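Local coordinates for putative uncharacterized protein (Mycobacterium avium, PDB 2Z6V) that is a sulfotransferase that probably transfers a sulfuryl group from a PAPS-type donor to an unknown acceptor, at residues 98-103 against 234-239; 225-230 against 261-266; 44-49 against 86-91; 136-141 against 180-185. One frame throughout, in Å; residues are numbered along the deposited sequence.

Interaction 1: residues 98-103 against 234-239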
# COMPACT_ATOMS: atom_id res chain seq x y z
N PRO A 98 26.01 -6.91 -5.53
CA PRO A 98 25.78 -7.80 -4.38
C PRO A 98 25.92 -7.08 -3.04
O PRO A 98 25.17 -7.34 -2.10
CB PRO A 98 26.84 -8.88 -4.56
CG PRO A 98 27.15 -8.86 -6.03
CD PRO A 98 27.14 -7.39 -6.34
N GLU A 99 26.87 -6.16 -2.95
CA GLU A 99 27.11 -5.42 -1.72
C GLU A 99 25.87 -4.81 -1.07
O GLU A 99 25.81 -4.70 0.16
CB GLU A 99 28.15 -4.32 -1.94
CG GLU A 99 27.68 -3.20 -2.86
CD GLU A 99 28.06 -3.44 -4.31
OE1 GLU A 99 28.21 -4.62 -4.70
OE2 GLU A 99 28.20 -2.44 -5.05
N VAL A 100 24.88 -4.40 -1.86
CA VAL A 100 23.67 -3.79 -1.30
C VAL A 100 22.96 -4.69 -0.30
O VAL A 100 22.29 -4.21 0.61
CB VAL A 100 22.63 -3.40 -2.40
CG1 VAL A 100 23.23 -2.39 -3.37
CG2 VAL A 100 22.14 -4.64 -3.14
N LEU A 101 23.13 -6.00 -0.46
CA LEU A 101 22.49 -6.97 0.43
C LEU A 101 23.18 -7.07 1.78
O LEU A 101 22.63 -7.65 2.72
CB LEU A 101 22.49 -8.35 -0.23
CG LEU A 101 21.79 -8.44 -1.58
CD1 LEU A 101 21.98 -9.83 -2.17
CD2 LEU A 101 20.32 -8.11 -1.41
N ASP A 102 24.38 -6.50 1.88
CA ASP A 102 25.13 -6.55 3.13
C ASP A 102 24.75 -5.42 4.09
O ASP A 102 24.98 -5.52 5.30
CB ASP A 102 26.63 -6.50 2.86
CG ASP A 102 27.10 -7.66 1.98
OD1 ASP A 102 26.63 -8.80 2.19
OD2 ASP A 102 27.94 -7.41 1.08
N ALA A 103 24.18 -4.34 3.55
CA ALA A 103 23.77 -3.22 4.38
C ALA A 103 22.40 -3.54 4.96
O ALA A 103 21.46 -3.83 4.22
CB ALA A 103 23.71 -1.94 3.57
N LEU A 234 14.41 -2.33 -0.63
CA LEU A 234 14.83 -1.22 0.21
C LEU A 234 16.35 -1.10 0.28
O LEU A 234 16.89 0.00 0.34
CB LEU A 234 14.24 -1.36 1.61
CG LEU A 234 12.70 -1.32 1.63
CD1 LEU A 234 12.21 -1.52 3.04
CD2 LEU A 234 12.22 0.02 1.08
N GLN A 235 17.05 -2.23 0.24
CA GLN A 235 18.51 -2.18 0.28
C GLN A 235 19.08 -1.54 -0.99
O GLN A 235 20.15 -0.93 -0.96
CB GLN A 235 19.09 -3.58 0.49
CG GLN A 235 18.84 -4.12 1.89
CD GLN A 235 19.19 -5.58 2.01
OE1 GLN A 235 18.65 -6.42 1.30
NE2 GLN A 235 20.10 -5.90 2.93
N VAL A 236 18.36 -1.68 -2.10
CA VAL A 236 18.79 -1.09 -3.35
C VAL A 236 18.58 0.43 -3.31
O VAL A 236 19.41 1.21 -3.79
CB VAL A 236 18.02 -1.66 -4.56
CG1 VAL A 236 18.37 -0.88 -5.83
CG2 VAL A 236 18.35 -3.14 -4.73
N LEU A 237 17.46 0.86 -2.74
CA LEU A 237 17.18 2.28 -2.65
C LEU A 237 18.11 2.96 -1.64
O LEU A 237 18.51 4.11 -1.83
CB LEU A 237 15.71 2.51 -2.29
CG LEU A 237 14.67 2.02 -3.31
CD1 LEU A 237 13.26 2.21 -2.73
CD2 LEU A 237 14.81 2.79 -4.62
N GLN A 238 18.47 2.24 -0.57
CA GLN A 238 19.36 2.77 0.48
C GLN A 238 20.77 3.00 -0.03
O GLN A 238 21.45 3.94 0.41
CB GLN A 238 19.54 1.80 1.64
CG GLN A 238 18.41 1.63 2.58
CD GLN A 238 18.81 0.73 3.72
OE1 GLN A 238 19.48 -0.28 3.51
NE2 GLN A 238 18.40 1.08 4.94
N SER A 239 21.23 2.11 -0.91
CA SER A 239 22.58 2.17 -1.42
C SER A 239 23.00 3.53 -1.96
O SER A 239 24.18 3.86 -1.91
CB SER A 239 22.82 1.07 -2.47
OG SER A 239 22.27 1.38 -3.74
O HOH W 1 21.90 -1.62 1.04

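Interaction 2: residues 225-230 against 261-266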
# COMPACT_ATOMS: atom_id res chain seq x y z
N SER A 225 8.46 -14.79 0.68
CA SER A 225 9.14 -14.34 -0.54
C SER A 225 8.94 -12.84 -0.75
O SER A 225 9.85 -12.12 -1.15
CB SER A 225 8.61 -15.11 -1.76
OG SER A 225 7.22 -14.91 -1.93
N THR A 226 7.73 -12.38 -0.45
CA THR A 226 7.36 -10.99 -0.62
C THR A 226 8.10 -10.04 0.31
O THR A 226 8.70 -9.05 -0.13
CB THR A 226 5.86 -10.79 -0.42
OG1 THR A 226 5.15 -11.77 -1.20
CG2 THR A 226 5.45 -9.39 -0.82
N TYR A 227 8.06 -10.32 1.61
CA TYR A 227 8.75 -9.45 2.55
C TYR A 227 10.25 -9.51 2.34
O TYR A 227 10.94 -8.50 2.51
CB TYR A 227 8.37 -9.79 3.99
CG TYR A 227 7.05 -9.16 4.39
CD1 TYR A 227 5.85 -9.80 4.10
CD2 TYR A 227 7.01 -7.88 4.94
CE1 TYR A 227 4.63 -9.16 4.35
CE2 TYR A 227 5.80 -7.24 5.19
CZ TYR A 227 4.61 -7.88 4.89
OH TYR A 227 3.41 -7.24 5.11
N GLU A 228 10.76 -10.67 1.94
CA GLU A 228 12.19 -10.81 1.69
C GLU A 228 12.54 -9.96 0.48
O GLU A 228 13.63 -9.40 0.41
CB GLU A 228 12.56 -12.26 1.45
CG GLU A 228 12.82 -13.04 2.72
CD GLU A 228 12.63 -14.53 2.53
OE1 GLU A 228 13.07 -15.04 1.47
OE2 GLU A 228 12.05 -15.19 3.43
N TYR A 229 11.60 -9.88 -0.46
CA TYR A 229 11.81 -9.07 -1.65
C TYR A 229 11.80 -7.59 -1.24
O TYR A 229 12.64 -6.79 -1.68
CB TYR A 229 10.71 -9.33 -2.67
CG TYR A 229 10.82 -8.47 -3.92
CD1 TYR A 229 11.97 -8.50 -4.71
CD2 TYR A 229 9.79 -7.59 -4.29
CE1 TYR A 229 12.10 -7.68 -5.82
CE2 TYR A 229 9.91 -6.77 -5.40
CZ TYR A 229 11.07 -6.82 -6.16
OH TYR A 229 11.21 -5.99 -7.26
N GLN A 230 10.87 -7.21 -0.37
CA GLN A 230 10.81 -5.82 0.05
C GLN A 230 12.14 -5.37 0.64
O GLN A 230 12.62 -4.28 0.31
CB GLN A 230 9.70 -5.58 1.07
CG GLN A 230 9.49 -4.11 1.32
CD GLN A 230 8.48 -3.84 2.40
OE1 GLN A 230 7.63 -4.68 2.71
NE2 GLN A 230 8.54 -2.64 2.99
N LYS A 261 9.07 -11.65 10.73
CA LYS A 261 10.09 -12.62 10.36
C LYS A 261 11.26 -11.91 9.66
O LYS A 261 12.41 -12.14 9.99
CB LYS A 261 9.49 -13.66 9.42
CG LYS A 261 10.12 -15.03 9.51
CD LYS A 261 9.49 -15.83 10.63
CE LYS A 261 8.03 -16.13 10.33
NZ LYS A 261 7.42 -16.99 11.39
N VAL A 262 10.94 -11.04 8.70
CA VAL A 262 11.94 -10.30 7.92
C VAL A 262 12.47 -9.02 8.59
O VAL A 262 13.64 -8.66 8.42
CB VAL A 262 11.38 -9.95 6.52
CG1 VAL A 262 12.31 -9.00 5.78
CG2 VAL A 262 11.18 -11.23 5.73
N PHE A 263 11.61 -8.33 9.33
CA PHE A 263 12.01 -7.11 10.04
C PHE A 263 11.68 -7.29 11.52
O PHE A 263 10.85 -6.58 12.08
CB PHE A 263 11.24 -5.90 9.51
CG PHE A 263 11.37 -5.68 8.03
CD1 PHE A 263 12.51 -5.09 7.51
CD2 PHE A 263 10.34 -6.06 7.17
CE1 PHE A 263 12.62 -4.88 6.14
CE2 PHE A 263 10.46 -5.86 5.80
CZ PHE A 263 11.60 -5.26 5.28
N PRO A 264 12.35 -8.25 12.18
CA PRO A 264 12.10 -8.51 13.61
C PRO A 264 12.21 -7.28 14.52
O PRO A 264 11.55 -7.23 15.57
CB PRO A 264 13.14 -9.58 13.94
CG PRO A 264 14.25 -9.28 12.99
CD PRO A 264 13.51 -9.02 11.71
N ASP A 265 13.01 -6.30 14.13
CA ASP A 265 13.21 -5.08 14.92
C ASP A 265 12.27 -3.92 14.57
O ASP A 265 12.43 -2.80 15.08
CB ASP A 265 14.66 -4.62 14.79
CG ASP A 265 15.04 -4.24 13.34
OD1 ASP A 265 14.37 -4.70 12.37
OD2 ASP A 265 16.03 -3.50 13.18
N ALA A 266 11.30 -4.19 13.70
CA ALA A 266 10.36 -3.17 13.26
C ALA A 266 9.60 -2.43 14.36
O ALA A 266 9.07 -3.04 15.29
CB ALA A 266 9.37 -3.79 12.29

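Interaction 3: residues 44-49 against 86-91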
# COMPACT_ATOMS: atom_id res chain seq x y z
N SER A 44 16.12 -11.24 -18.64
CA SER A 44 15.40 -12.52 -18.57
C SER A 44 15.64 -13.33 -17.29
O SER A 44 14.91 -14.29 -17.03
CB SER A 44 15.73 -13.37 -19.80
OG SER A 44 17.13 -13.46 -20.01
N GLU A 45 16.63 -12.96 -16.50
CA GLU A 45 16.88 -13.69 -15.26
C GLU A 45 16.01 -13.15 -14.14
O GLU A 45 15.63 -11.99 -14.13
CB GLU A 45 18.35 -13.58 -14.86
CG GLU A 45 19.31 -14.33 -15.77
CD GLU A 45 20.70 -14.44 -15.16
OE1 GLU A 45 21.62 -14.91 -15.87
OE2 GLU A 45 20.88 -14.06 -13.98
N ILE A 46 15.68 -14.01 -13.18
CA ILE A 46 14.85 -13.61 -12.06
C ILE A 46 15.34 -14.35 -10.82
O ILE A 46 15.98 -15.40 -10.93
CB ILE A 46 13.37 -13.91 -12.34
CG1 ILE A 46 12.49 -13.10 -11.39
CG2 ILE A 46 13.09 -15.39 -12.19
CD1 ILE A 46 11.05 -12.99 -11.86
N ASP A 47 15.06 -13.81 -9.63
CA ASP A 47 15.55 -14.43 -8.40
C ASP A 47 14.88 -15.73 -7.99
O ASP A 47 15.54 -16.60 -7.41
CB ASP A 47 15.49 -13.42 -7.24
CG ASP A 47 14.16 -12.71 -7.13
OD1 ASP A 47 13.88 -11.83 -7.97
OD2 ASP A 47 13.39 -13.02 -6.19
N SER A 48 13.60 -15.89 -8.27
CA SER A 48 12.91 -17.11 -7.89
C SER A 48 11.64 -17.34 -8.69
O SER A 48 11.38 -16.68 -9.69
CB SER A 48 12.58 -17.09 -6.40
OG SER A 48 11.56 -16.15 -6.12
N ASP A 49 10.84 -18.28 -8.21
CA ASP A 49 9.60 -18.70 -8.84
C ASP A 49 8.36 -18.15 -8.12
O ASP A 49 7.24 -18.28 -8.61
CB ASP A 49 9.55 -20.23 -8.81
CG ASP A 49 8.70 -20.81 -9.91
OD1 ASP A 49 8.27 -21.99 -9.77
OD2 ASP A 49 8.47 -20.11 -10.93
N ARG A 86 9.59 -4.71 -13.25
CA ARG A 86 10.33 -4.08 -12.16
C ARG A 86 11.10 -5.15 -11.41
O ARG A 86 12.27 -4.96 -11.05
CB ARG A 86 9.38 -3.37 -11.21
CG ARG A 86 8.89 -2.05 -11.72
CD ARG A 86 7.51 -1.75 -11.22
NE ARG A 86 6.88 -0.82 -12.15
CZ ARG A 86 5.57 -0.71 -12.32
NH1 ARG A 86 4.74 -1.47 -11.62
NH2 ARG A 86 5.11 0.15 -13.21
N ARG A 87 10.43 -6.27 -11.17
CA ARG A 87 11.01 -7.40 -10.48
C ARG A 87 12.26 -7.82 -11.24
O ARG A 87 13.30 -8.08 -10.64
CB ARG A 87 9.98 -8.54 -10.43
CG ARG A 87 10.44 -9.81 -9.74
CD ARG A 87 10.64 -9.61 -8.27
NE ARG A 87 10.90 -10.88 -7.61
CZ ARG A 87 9.95 -11.72 -7.20
NH1 ARG A 87 8.66 -11.43 -7.38
NH2 ARG A 87 10.29 -12.85 -6.59
N LEU A 88 12.17 -7.87 -12.56
CA LEU A 88 13.30 -8.24 -13.41
C LEU A 88 14.42 -7.22 -13.32
O LEU A 88 15.60 -7.57 -13.27
CB LEU A 88 12.86 -8.37 -14.87
CG LEU A 88 11.97 -9.58 -15.18
CD1 LEU A 88 11.48 -9.51 -16.62
CD2 LEU A 88 12.77 -10.85 -14.94
N GLN A 89 14.05 -5.94 -13.31
CA GLN A 89 15.02 -4.86 -13.23
C GLN A 89 15.78 -4.85 -11.91
O GLN A 89 16.99 -4.62 -11.89
CB GLN A 89 14.33 -3.51 -13.45
CG GLN A 89 13.76 -3.33 -14.85
CD GLN A 89 13.28 -1.92 -15.12
OE1 GLN A 89 14.03 -0.96 -14.98
NE2 GLN A 89 12.02 -1.79 -15.51
N VAL A 90 15.08 -5.11 -10.81
CA VAL A 90 15.72 -5.12 -9.50
C VAL A 90 16.67 -6.30 -9.34
O VAL A 90 17.69 -6.20 -8.66
CB VAL A 90 14.66 -5.15 -8.36
CG1 VAL A 90 15.36 -5.30 -7.00
CG2 VAL A 90 13.83 -3.88 -8.39
N HIS A 91 16.33 -7.42 -9.97
CA HIS A 91 17.16 -8.60 -9.88
C HIS A 91 18.46 -8.42 -10.65
O HIS A 91 19.53 -8.83 -10.18
CB HIS A 91 16.43 -9.83 -10.40
CG HIS A 91 17.27 -11.07 -10.41
ND1 HIS A 91 17.94 -11.51 -11.53
CD2 HIS A 91 17.65 -11.89 -9.40
CE1 HIS A 91 18.69 -12.55 -11.22
NE2 HIS A 91 18.53 -12.80 -9.93
O HOH W 2 16.84 -9.84 -14.64

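Interaction 4: residues 136-141 against 180-185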
# COMPACT_ATOMS: atom_id res chain seq x y z
N LEU A 136 9.00 6.46 -2.24
CA LEU A 136 8.28 7.40 -3.08
C LEU A 136 7.65 6.66 -4.24
O LEU A 136 8.20 5.67 -4.73
CB LEU A 136 9.23 8.48 -3.58
CG LEU A 136 10.06 9.08 -2.43
CD1 LEU A 136 10.97 10.16 -2.97
CD2 LEU A 136 9.14 9.63 -1.34
N HIS A 137 6.49 7.13 -4.68
CA HIS A 137 5.79 6.48 -5.77
C HIS A 137 6.62 6.24 -7.04
O HIS A 137 6.49 5.18 -7.67
CB HIS A 137 4.52 7.24 -6.14
CG HIS A 137 3.70 6.55 -7.19
ND1 HIS A 137 3.15 5.30 -7.00
CD2 HIS A 137 3.43 6.90 -8.48
CE1 HIS A 137 2.57 4.91 -8.12
NE2 HIS A 137 2.73 5.85 -9.03
N TRP A 138 7.46 7.19 -7.43
CA TRP A 138 8.24 6.99 -8.64
C TRP A 138 9.22 5.82 -8.51
O TRP A 138 9.63 5.24 -9.51
CB TRP A 138 8.99 8.26 -9.07
CG TRP A 138 10.24 8.62 -8.31
CD1 TRP A 138 10.33 9.46 -7.23
CD2 TRP A 138 11.58 8.24 -8.64
NE1 TRP A 138 11.65 9.63 -6.88
CE2 TRP A 138 12.44 8.89 -7.73
CE3 TRP A 138 12.14 7.41 -9.63
CZ2 TRP A 138 13.83 8.74 -7.77
CZ3 TRP A 138 13.53 7.26 -9.67
CH2 TRP A 138 14.36 7.93 -8.75
N GLN A 139 9.57 5.47 -7.27
CA GLN A 139 10.49 4.36 -7.04
C GLN A 139 9.76 3.03 -7.17
O GLN A 139 10.38 1.96 -7.14
CB GLN A 139 11.15 4.49 -5.67
CG GLN A 139 11.94 5.77 -5.51
CD GLN A 139 12.47 5.95 -4.12
OE1 GLN A 139 11.76 5.72 -3.13
NE2 GLN A 139 13.73 6.37 -4.02
N CYS A 140 8.44 3.10 -7.32
CA CYS A 140 7.65 1.90 -7.51
C CYS A 140 7.26 1.77 -8.98
O CYS A 140 6.54 0.85 -9.36
CB CYS A 140 6.42 1.95 -6.61
SG CYS A 140 6.83 1.75 -4.87
N VAL A 141 7.74 2.69 -9.79
CA VAL A 141 7.49 2.68 -11.22
C VAL A 141 8.82 2.43 -11.94
O VAL A 141 8.93 1.54 -12.79
CB VAL A 141 6.89 4.03 -11.70
CG1 VAL A 141 6.82 4.07 -13.23
CG2 VAL A 141 5.50 4.20 -11.11
N PRO A 180 -4.28 10.77 -8.31
CA PRO A 180 -3.06 11.30 -8.94
C PRO A 180 -1.86 11.00 -8.04
O PRO A 180 -1.04 11.88 -7.78
CB PRO A 180 -3.35 12.80 -9.04
CG PRO A 180 -4.83 12.85 -9.18
CD PRO A 180 -5.28 11.85 -8.14
N HIS A 181 -1.77 9.75 -7.58
CA HIS A 181 -0.69 9.29 -6.71
C HIS A 181 0.61 10.06 -6.88
O HIS A 181 1.26 9.97 -7.92
CB HIS A 181 -0.42 7.79 -6.94
CG HIS A 181 -1.06 6.90 -5.92
ND1 HIS A 181 -0.69 6.90 -4.59
CD2 HIS A 181 -2.06 6.00 -6.03
CE1 HIS A 181 -1.44 6.04 -3.93
NE2 HIS A 181 -2.28 5.47 -4.78
N TRP A 182 0.99 10.81 -5.84
CA TRP A 182 2.22 11.60 -5.85
C TRP A 182 2.17 12.81 -4.91
O TRP A 182 3.06 12.99 -4.08
CB TRP A 182 2.52 12.10 -7.26
CG TRP A 182 3.89 11.79 -7.75
CD1 TRP A 182 4.43 12.13 -8.95
CD2 TRP A 182 4.91 11.07 -7.05
NE1 TRP A 182 5.71 11.68 -9.05
CE2 TRP A 182 6.04 11.02 -7.89
CE3 TRP A 182 4.98 10.46 -5.79
CZ2 TRP A 182 7.22 10.39 -7.52
CZ3 TRP A 182 6.17 9.83 -5.43
CH2 TRP A 182 7.27 9.80 -6.29
N GLU A 183 1.13 13.62 -5.07
CA GLU A 183 0.99 14.84 -4.27
C GLU A 183 2.11 15.75 -4.76
O GLU A 183 2.31 15.91 -5.97
CB GLU A 183 1.16 14.54 -2.77
CG GLU A 183 -0.04 14.88 -1.88
CD GLU A 183 -0.12 16.35 -1.50
OE1 GLU A 183 0.88 16.89 -0.98
OE2 GLU A 183 -1.19 16.96 -1.71
N ASP A 184 2.85 16.35 -3.83
CA ASP A 184 3.95 17.21 -4.20
C ASP A 184 4.93 16.41 -5.04
O ASP A 184 4.70 15.23 -5.33
CB ASP A 184 4.65 17.76 -2.95
CG ASP A 184 4.10 19.11 -2.50
OD1 ASP A 184 2.87 19.22 -2.29
OD2 ASP A 184 4.90 20.06 -2.36
N ALA A 185 6.03 17.05 -5.44
CA ALA A 185 7.04 16.39 -6.25
C ALA A 185 7.57 15.14 -5.58
O ALA A 185 8.51 15.22 -4.80
CB ALA A 185 8.19 17.36 -6.54

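Interaction 1: residues 98-103 against 234-239
Gln235 reaches across from helix 224-238 and lies against the backbone of Val100 to Ala103. Its CG stands anti to its own carbonyl carbon (chi1 -71°), and the chain runs extended from there. This carries the terminal amide to the backbone at Leu101 and Ala103. Gln235 NE2 donates to Ala103 O at 2.8 Å in a nearly straight bond (169° at the hydrogen). Ala103 O lies close to the plane of the Gln235 amide, although NE2 itself is tilted from the plane of that carbonyl. Gln235 NE2 also makes a weak, bent bond to Leu101 O at 3.1 Å. On the other branch of the amide, Gln235 OE1 faces a methyl carbon, Leu101 CD2, at 3.6 Å. The Leu101 and Gln235 side chains cross at about a right angle.

Val100 points at the helix and supplies the apolar half. Val100 CG1 meets Ser239 CB at 3.6 Å, while Val100 CG2 is turned toward Val236 CG2 at 4.4 Å, a looser approach. Val236 also packs on Tyr93 and Ile94 of helix 70-96.

A water donates to both Val100 O and Gln235 O, joining the two backbones beside the valine. The polar links of the loop after helix 70-96 to the end of helix 224-238 thus run through carbonyl oxygens. One strong and one weak bond from Gln235 NE2, and one water, grip them, and the packing of Val100 completes the join.

Interaction 2: residues 225-230 against 261-266
Val262 has CG1 anti to its backbone N (chi1 171°), which splits its two methyls over different parts of helix 224-238. Val262 CG1 rests against the backbone oxygen Tyr227 O at 3.6 Å. Val262 CG2 lies against Tyr227 CB, also at 3.6 Å, and touches Glu228 CG at 3.9 Å. Val262 and Glu228 cross at about a right angle, with the glutamate on the solvent side. Phe263 has CG beside its backbone N (chi1 -56°), and this swings the far end of the ring back to the helix.

There the two aromatic rings meet edge to edge. Phe263 CE2 approaches Tyr227 CD2 at 4.1 Å, each near the plane of the other ring, and the side chains cross at about a right angle. Neither ring covers the other. One face of Phe263 instead carries CG1 of the preceding Val262, set toward the rim.

No hydrogen bond crosses this contact. The buried polar ends are satisfied by other residues: Tyr227 OH bonds to His252 ND1, and Gln230 OE1 bonds to His195 NE2.

Phe263 is the first residue to leave helix 256-262, and it opens a type I beta turn, closed by Ala266 N bonding to Phe263 O, that leads into strand 267-272. The contact therefore packs one helix against a helix-to-strand connection, as expected in the alpha/beta fold of sulfotransferases, where helices cover a parallel sheet.

Interaction 3: residues 44-49 against 86-91
Asp47 and Arg87 form the firm polar part of this contact, a two-nitrogen, side-on salt bridge. Arg87 NE bonds to Asp47 OD1 and Arg87 NH2 to Asp47 OD2, each at 3.1 Å and fairly straight. OD1 uses its syn lone pair. OD2 is met on the syn side but out of the carboxylate plane, and the two flat groups are turned 34° apart. The bend of the arginine chain at chi2 (67°) brings its end to the aspartate. NH1 is held by Asp198 and Gln197 O, so several partners fix the guanidinium.

His91 packs just as closely. One face of its ring lies under the backbone, with Ile46 C above the ring centre and Asp47 N nearer the rim. Asp47 CB also approaches His91 CD2 at 3.4 Å.

Here the loop between helices 30-41 and 50-64 crosses helix 70-96 within an N-terminal helical region. Ser48 OG caps a backbone N at the turn into helix 50-64 and hydrogen-bonds to Ser50 OG.

Between the two segments, the apolar Ile46 approaches are longer: Ile46 CD1 to Arg87 CG at 3.9 Å, Ile46 CB to Leu88 CD2 at 4.1 Å. Phe34 and Trp51 also pack on Ile46. Toward solvent, Glu45 brings its CB and its OE2 to His91 CE1, each at 3.8 Å, OE2 at the ring edge. A water donates to Glu45 O and Leu88 O here.

Interaction 4: residues 136-141 against 180-185
Aromatic contacts dominate between His137, Trp138, His181 and Trp182. His137 turns its edge to the face of the six-membered ring of Trp182 in a T-shaped pair, with centroids 5.6 Å apart and planes at 79°. The His137 ring also lies beside that of His181. Those two planes are near parallel, at 21°, but slid apart so that they barely overlap. Trp138 and Trp182 meet rim to rim, neither over the face of the other, with planes at 63°.

A CH-pi contact adds to this. His181 CB sits almost squarely over the His137 ring, 4.1 Å from its centroid. His181 is poorly ordered, so its exact position is less certain.

Among the aliphatic contacts, Leu136 CB touches Trp182 CH2 at 3.6 Å, at the edge of the indole. His137 CB lies over one face of the same indole, toward its rim. The closest approaches of Trp182 to residues 137 and 138 are doubtful in the model, so the exact packing of the indole is uncertain.

No hydrogen bond crosses between the segments. Trp138 NE1 bonds to Leu152 O, and Trp182 also packs on Cys158 and Leu162 of helix 156-166.

The result is a largely buried aromatic cluster. It joins a 3-10 turn after edge strand 132-134 to the irregular loop leading to helix 192-195, with the His181 side chain about 7 Å from a bound palmitic acid.

In the fold
Helix 224-238 links interactions 1 and 2, whose centres are about 14 Å apart. Interaction 3 joins the set through Tyr229, which lies on the same helix and makes a cation-pi contact with Arg87; Tyr229 CE1 comes within 3.4 Å of Arg87 CD. Interactions 3 and 4 are tied by a probable hydrogen bond from Arg86 NE to Val141 O at 3.2 Å. Interaction 4 also touches interaction 1, where Leu237 CD2 packs on Gln139 NE2 at 3.8 Å. Two contacts approach the bound palmitic acid: the side chain of His181 is about 7 Å from it and that of Tyr227 about 8 Å.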